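Local coordinates for chinitase A (Streptomyces coelicolor, PDB 3EBV), which probably hydrolyses internal linkages of chitin as a family 18 endochitinase, this chain being its glycosyl hydrolase domain, at residues Ala36-Thr41 against Gly45-Asn50; Ile80-Glu85 against Asn102-Val107. All coordinates share one frame; numbering follows the deposited sequence.

Contact 1: residues Ala36-Thr41 against Gly45-Asn50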
loop_
_atom_site.group_PDB
_atom_site.type_symbol
_atom_site.label_atom_id
_atom_site.label_comp_id
_atom_site.label_asym_id
_atom_site.label_seq_id
_atom_site.Cartn_x
_atom_site.Cartn_y
_atom_site.Cartn_z
ATOM N N ALA A 36 -0.649 -7.187 -7.331
ATOM C CA ALA A 36 0.693 -6.797 -7.687
ATOM C C ALA A 36 1.203 -7.621 -8.895
ATOM O O ALA A 36 1.514 -8.798 -8.702
ATOM C CB ALA A 36 1.639 -7.023 -6.473
ATOM N N PHE A 37 1.376 -7.060 -10.102
ATOM C CA PHE A 37 1.222 -5.644 -10.434
ATOM C C PHE A 37 0.707 -5.523 -11.870
ATOM O O PHE A 37 0.759 -6.500 -12.654
ATOM C CB PHE A 37 2.583 -4.956 -10.420
ATOM C CG PHE A 37 3.267 -4.945 -9.079
ATOM C CD1 PHE A 37 2.952 -3.963 -8.138
ATOM C CD2 PHE A 37 4.235 -5.891 -8.773
ATOM C CE1 PHE A 37 3.592 -3.940 -6.902
ATOM C CE2 PHE A 37 4.890 -5.858 -7.527
ATOM C CZ PHE A 37 4.554 -4.883 -6.591
ATOM N N ALA A 38 0.255 -4.327 -12.212
ATOM C CA ALA A 38 0.064 -3.983 -13.632
ATOM C C ALA A 38 1.440 -3.939 -14.303
ATOM O O ALA A 38 2.457 -3.783 -13.629
ATOM C CB ALA A 38 -0.676 -2.679 -13.797
ATOM N N ASP A 39 1.465 -4.134 -15.620
ATOM C CA ASP A 39 2.690 -4.135 -16.425
ATOM C C ASP A 39 2.780 -2.789 -17.203
ATOM O O ASP A 39 1.765 -2.286 -17.662
ATOM C CB ASP A 39 2.637 -5.325 -17.409
ATOM C CG ASP A 39 2.872 -6.703 -16.718
ATOM O OD1 ASP A 39 3.831 -6.793 -15.922
ATOM O OD2 ASP A 39 2.131 -7.673 -17.008
ATOM N N ALA A 40 3.971 -2.208 -17.331
ATOM C CA ALA A 40 4.186 -1.127 -18.317
ATOM C C ALA A 40 3.989 -1.651 -19.748
ATOM O O ALA A 40 4.082 -2.861 -19.991
ATOM C CB ALA A 40 5.565 -0.537 -18.182
ATOM N N THR A 41 3.710 -0.741 -20.681
ATOM C CA THR A 41 3.611 -1.102 -22.123
ATOM C C THR A 41 4.568 -0.216 -22.921
ATOM O O THR A 41 5.347 0.574 -22.356
ATOM C CB THR A 41 2.184 -0.930 -22.665
ATOM O OG1 THR A 41 1.889 0.472 -22.781
ATOM C CG2 THR A 41 1.154 -1.589 -21.778
ATOM N N GLY A 45 3.562 5.922 -19.895
ATOM C CA GLY A 45 2.536 6.086 -18.860
ATOM C C GLY A 45 1.465 5.011 -18.787
ATOM O O GLY A 45 0.720 4.928 -17.816
ATOM N N ALA A 46 1.333 4.198 -19.858
ATOM C CA ALA A 46 0.232 3.268 -19.949
ATOM C C ALA A 46 0.511 1.970 -19.190
ATOM O O ALA A 46 1.655 1.539 -19.088
ATOM C CB ALA A 46 -0.078 2.944 -21.452
ATOM N N VAL A 47 -0.534 1.341 -18.686
ATOM C CA VAL A 47 -0.361 0.037 -18.063
ATOM C C VAL A 47 -1.338 -0.964 -18.630
ATOM O O VAL A 47 -2.328 -0.607 -19.293
ATOM C CB VAL A 47 -0.555 0.101 -16.516
ATOM C CG1 VAL A 47 0.456 1.094 -15.915
ATOM C CG2 VAL A 47 -2.026 0.365 -16.128
ATOM N N THR A 48 -1.074 -2.231 -18.336
ATOM C CA THR A 48 -2.030 -3.278 -18.626
ATOM C C THR A 48 -1.922 -4.320 -17.509
ATOM O O THR A 48 -0.958 -4.315 -16.720
ATOM C CB THR A 48 -1.762 -3.908 -20.048
ATOM O OG1 THR A 48 -2.870 -4.733 -20.420
ATOM C CG2 THR A 48 -0.486 -4.704 -20.051
ATOM N N PHE A 49 -2.931 -5.167 -17.416
ATOM C CA PHE A 49 -2.871 -6.258 -16.471
ATOM C C PHE A 49 -3.072 -7.579 -17.207
ATOM O O PHE A 49 -4.012 -7.708 -18.007
ATOM C CB PHE A 49 -3.955 -6.104 -15.414
ATOM C CG PHE A 49 -3.987 -7.249 -14.426
ATOM C CD1 PHE A 49 -2.937 -7.432 -13.520
ATOM C CD2 PHE A 49 -5.043 -8.155 -14.423
ATOM C CE1 PHE A 49 -2.959 -8.490 -12.633
ATOM C CE2 PHE A 49 -5.059 -9.218 -13.527
ATOM C CZ PHE A 49 -4.031 -9.376 -12.630
ATOM N N ASN A 50 -2.200 -8.533 -16.912
ATOM C CA ASN A 50 -2.275 -9.860 -17.515
ATOM C C ASN A 50 -2.196 -10.888 -16.390
ATOM O O ASN A 50 -1.105 -11.060 -15.808
ATOM C CB ASN A 50 -1.095 -10.038 -18.477
ATOM C CG ASN A 50 -1.173 -9.098 -19.692
ATOM O OD1 ASN A 50 -2.181 -9.078 -20.402
ATOM N ND2 ASN A 50 -0.118 -8.326 -19.924
HETATM O O HOH W 1 0.057 -7.742 -15.189
HETATM O O HOH W 2 4.122 2.197 -20.057
#
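Phe-37, which follows a cis peptide bond, turns its carbonyl oxygen toward the edge of the Phe-49 ring: O lies near the ring plane, 3.9 Å from Phe-49 CD1. The same oxygen accepts from a water that also donates to Asp-39 OD2 and takes the backbone N-H of Asn-50, so one solvent molecule joins three points of the hairpin. Next comes Ala-38, whose methyl CB packs against Val-47 CB at 3.9 Å. Asp-39 forms an antiparallel hydrogen-bonded pair with Thr-48. Its N reaches Thr-48 O at 2.7 Å with an almost straight N-H...O angle of 170°, and Thr-48 N returns to Asp-39 O at 2.9 Å. Asp-39 O also receives a CA-H...O contact from Val-47, whose CA is 3.2 Å away. The side chains of Asp-39 and Asn-50 cross at about a right angle, yet their carboxylate and amide planes are only 31° apart; Asp-39 OD2 is 3.7 Å from Asn-50 ND2, and it is the water that ties OD2 to the Asn-50 backbone. Ala-40 and Val-47 follow as a non-hydrogen-bonded pair. At Thr-41, chi1 of 72° tucks OG1 back over its own main chain, 3.4 Å from Ala-46 CB, and OG1 bonds to Thr-43 N in the turn. The other branch, CG2, meets Thr-48 CG2 at 3.9 Å. Thr-41 N makes a weak bond to Ala-46 O, and a second water bridges the same two atoms. Strong direct pairing is thus confined to Asp-39 and Thr-48; water helps hold both ends where the strands diverge, and apolar Val-47 and Phe-49 set the hairpin against strand 77-84 and helix 94-111.

Contact 2: residues Ile80-Glu85 against Asn102-Val107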
loop_
_atom_site.group_PDB
_atom_site.type_symbol
_atom_site.label_atom_id
_atom_site.label_comp_id
_atom_site.label_asym_id
_atom_site.label_seq_id
_atom_site.Cartn_x
_atom_site.Cartn_y
_atom_site.Cartn_z
ATOM N N ILE A 80 -5.751 -2.346 -8.183
ATOM C CA ILE A 80 -4.582 -2.707 -8.990
ATOM C C ILE A 80 -3.370 -1.881 -8.581
ATOM O O ILE A 80 -3.447 -0.646 -8.574
ATOM C CB ILE A 80 -4.899 -2.612 -10.538
ATOM C CG1 ILE A 80 -3.736 -3.072 -11.382
ATOM C CG2 ILE A 80 -5.375 -1.196 -10.936
ATOM C CD1 ILE A 80 -3.405 -4.563 -11.197
ATOM N N SER A 81 -2.244 -2.550 -8.296
ATOM C CA SER A 81 -1.016 -1.816 -7.956
ATOM C C SER A 81 -0.171 -1.635 -9.179
ATOM O O SER A 81 0.058 -2.596 -9.936
ATOM C CB SER A 81 -0.232 -2.535 -6.851
ATOM O OG SER A 81 0.907 -1.784 -6.479
ATOM N N VAL A 82 0.330 -0.420 -9.381
ATOM C CA VAL A 82 1.244 -0.112 -10.480
ATOM C C VAL A 82 2.669 0.034 -9.976
ATOM O O VAL A 82 2.899 0.735 -8.973
ATOM C CB VAL A 82 0.820 1.196 -11.187
ATOM C CG1 VAL A 82 1.748 1.493 -12.347
ATOM C CG2 VAL A 82 -0.644 1.081 -11.655
ATOM N N GLY A 83 3.629 -0.602 -10.633
ATOM C CA GLY A 83 5.030 -0.409 -10.276
ATOM C C GLY A 83 5.657 -1.668 -9.767
ATOM O O GLY A 83 5.774 -2.659 -10.503
ATOM N N GLY A 84 6.097 -1.614 -8.518
ATOM C CA GLY A 84 6.805 -2.737 -7.944
ATOM C C GLY A 84 8.288 -2.572 -8.189
ATOM O O GLY A 84 8.710 -1.720 -8.988
ATOM N N GLU A 85 9.100 -3.380 -7.504
ATOM C CA GLU A 85 10.558 -3.259 -7.597
ATOM C C GLU A 85 11.063 -3.214 -9.039
ATOM O O GLU A 85 11.960 -2.413 -9.376
ATOM C CB GLU A 85 11.228 -4.422 -6.853
ATOM C CG GLU A 85 11.333 -4.170 -5.366
ATOM C CD GLU A 85 12.214 -5.183 -4.662
ATOM O OE1 GLU A 85 12.536 -6.231 -5.287
ATOM O OE2 GLU A 85 12.570 -4.917 -3.480
ATOM N N ASN A 102 -6.143 6.848 -18.570
ATOM C CA ASN A 102 -6.957 6.039 -19.499
ATOM C C ASN A 102 -6.767 4.537 -19.293
ATOM O O ASN A 102 -7.746 3.775 -19.237
ATOM C CB ASN A 102 -6.627 6.398 -20.952
ATOM C CG ASN A 102 -7.250 7.728 -21.386
ATOM O OD1 ASN A 102 -8.189 8.206 -20.768
ATOM N ND2 ASN A 102 -6.716 8.313 -22.458
ATOM N N SER A 103 -5.507 4.121 -19.190
ATOM C CA SER A 103 -5.208 2.689 -19.117
ATOM C C SER A 103 -5.562 2.108 -17.753
ATOM O O SER A 103 -6.095 1.016 -17.660
ATOM C CB SER A 103 -3.773 2.403 -19.514
ATOM O OG SER A 103 -2.867 3.040 -18.621
ATOM N N VAL A 104 -5.260 2.838 -16.668
ATOM C CA VAL A 104 -5.678 2.354 -15.366
ATOM C C VAL A 104 -7.199 2.208 -15.270
ATOM O O VAL A 104 -7.712 1.207 -14.743
ATOM C CB VAL A 104 -5.109 3.256 -14.194
ATOM C CG1 VAL A 104 -5.737 2.865 -12.842
ATOM C CG2 VAL A 104 -3.591 3.143 -14.171
ATOM N N TYR A 105 -7.944 3.193 -15.792
ATOM C CA TYR A 105 -9.394 3.102 -15.720
ATOM C C TYR A 105 -9.917 1.916 -16.580
ATOM O O TYR A 105 -10.816 1.217 -16.146
ATOM C CB TYR A 105 -10.014 4.422 -16.158
ATOM C CG TYR A 105 -11.496 4.429 -15.951
ATOM C CD1 TYR A 105 -12.056 4.354 -14.672
ATOM C CD2 TYR A 105 -12.362 4.519 -17.045
ATOM C CE1 TYR A 105 -13.419 4.376 -14.493
ATOM C CE2 TYR A 105 -13.724 4.536 -16.866
ATOM C CZ TYR A 105 -14.249 4.469 -15.610
ATOM O OH TYR A 105 -15.620 4.489 -15.439
ATOM N N SER A 106 -9.291 1.691 -17.729
ATOM C CA SER A 106 -9.651 0.554 -18.597
ATOM C C SER A 106 -9.435 -0.754 -17.833
ATOM O O SER A 106 -10.279 -1.656 -17.876
ATOM C CB SER A 106 -8.802 0.575 -19.867
ATOM O OG SER A 106 -9.164 -0.527 -20.705
ATOM N N VAL A 107 -8.316 -0.860 -17.109
ATOM C CA VAL A 107 -8.028 -2.081 -16.327
ATOM C C VAL A 107 -9.024 -2.242 -15.186
ATOM O O VAL A 107 -9.542 -3.346 -14.904
ATOM C CB VAL A 107 -6.570 -2.049 -15.781
ATOM C CG1 VAL A 107 -6.321 -3.118 -14.710
ATOM C CG2 VAL A 107 -5.599 -2.204 -16.936
#
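Within the beta-alpha-beta unit made of strand 77-84, helix 94-111 and strand 115-120, Ile-80 and Val-82 extend from the strand to meet Val-107 and Val-104 on the helix. All four side chains are buried, and the meeting is purely apolar. Ile-80 CG1, swung opposite its own backbone N by a chi1 of -176°, comes to 4.2 Å from Val-107 CG1, close to van der Waals distance. Val-82 makes the looser touch: in the conformer described, one of two modelled, its CG2 lies 4.4 Å from Val-104 CG2, so this second approach is less certain. The backbones stay well apart, with Ile-80 CA 8.1 Å from Val-107 CA; the branches only just meet, and Val-47 and Phe-49 of the hairpin share the layer, each touching both strand and helix. Val-104 and Val-107 stand about one helical turn apart and so share the side of the helix turned to the sheet, while Val-104 also touches Val-116 of the next strand and Leu-136 of helix 126-140. Ser-81, between the two contact residues, belongs to the other side of the strand and bonds through OG to Asp-117 OD2; with Gly-83 and Gly-84 it forms the Ser-x-Gly-Gly sequence familiar in family 18. Alternating strand residues that face outward to a covering helix and inward to the barrel interior are typical of the TIM barrel.

From the N terminus, the chain leaves barrel strand 32-40 and turns back at once through 45-50, where contact 1 closes a tight hairpin. It then passes through helix 61-73 and enters strand 77-84, and contact 2 closes the longer strand-to-helix half of the beta-alpha-beta unit, which strand 115-120 completes. The two are in series, neither nested nor crossed, yet their centres are about 5 Å apart. Ala-38 N probably bonds to Ser-81 O, 2.9 Å away, across the neighbouring parallel strands, and Val-47 N probably bonds to Ser-103 OG, also at 2.9 Å. Segment 45-50, the hairpin's return arm, lies against helix 94-111 and strand 77-84, tying the hairpin to both.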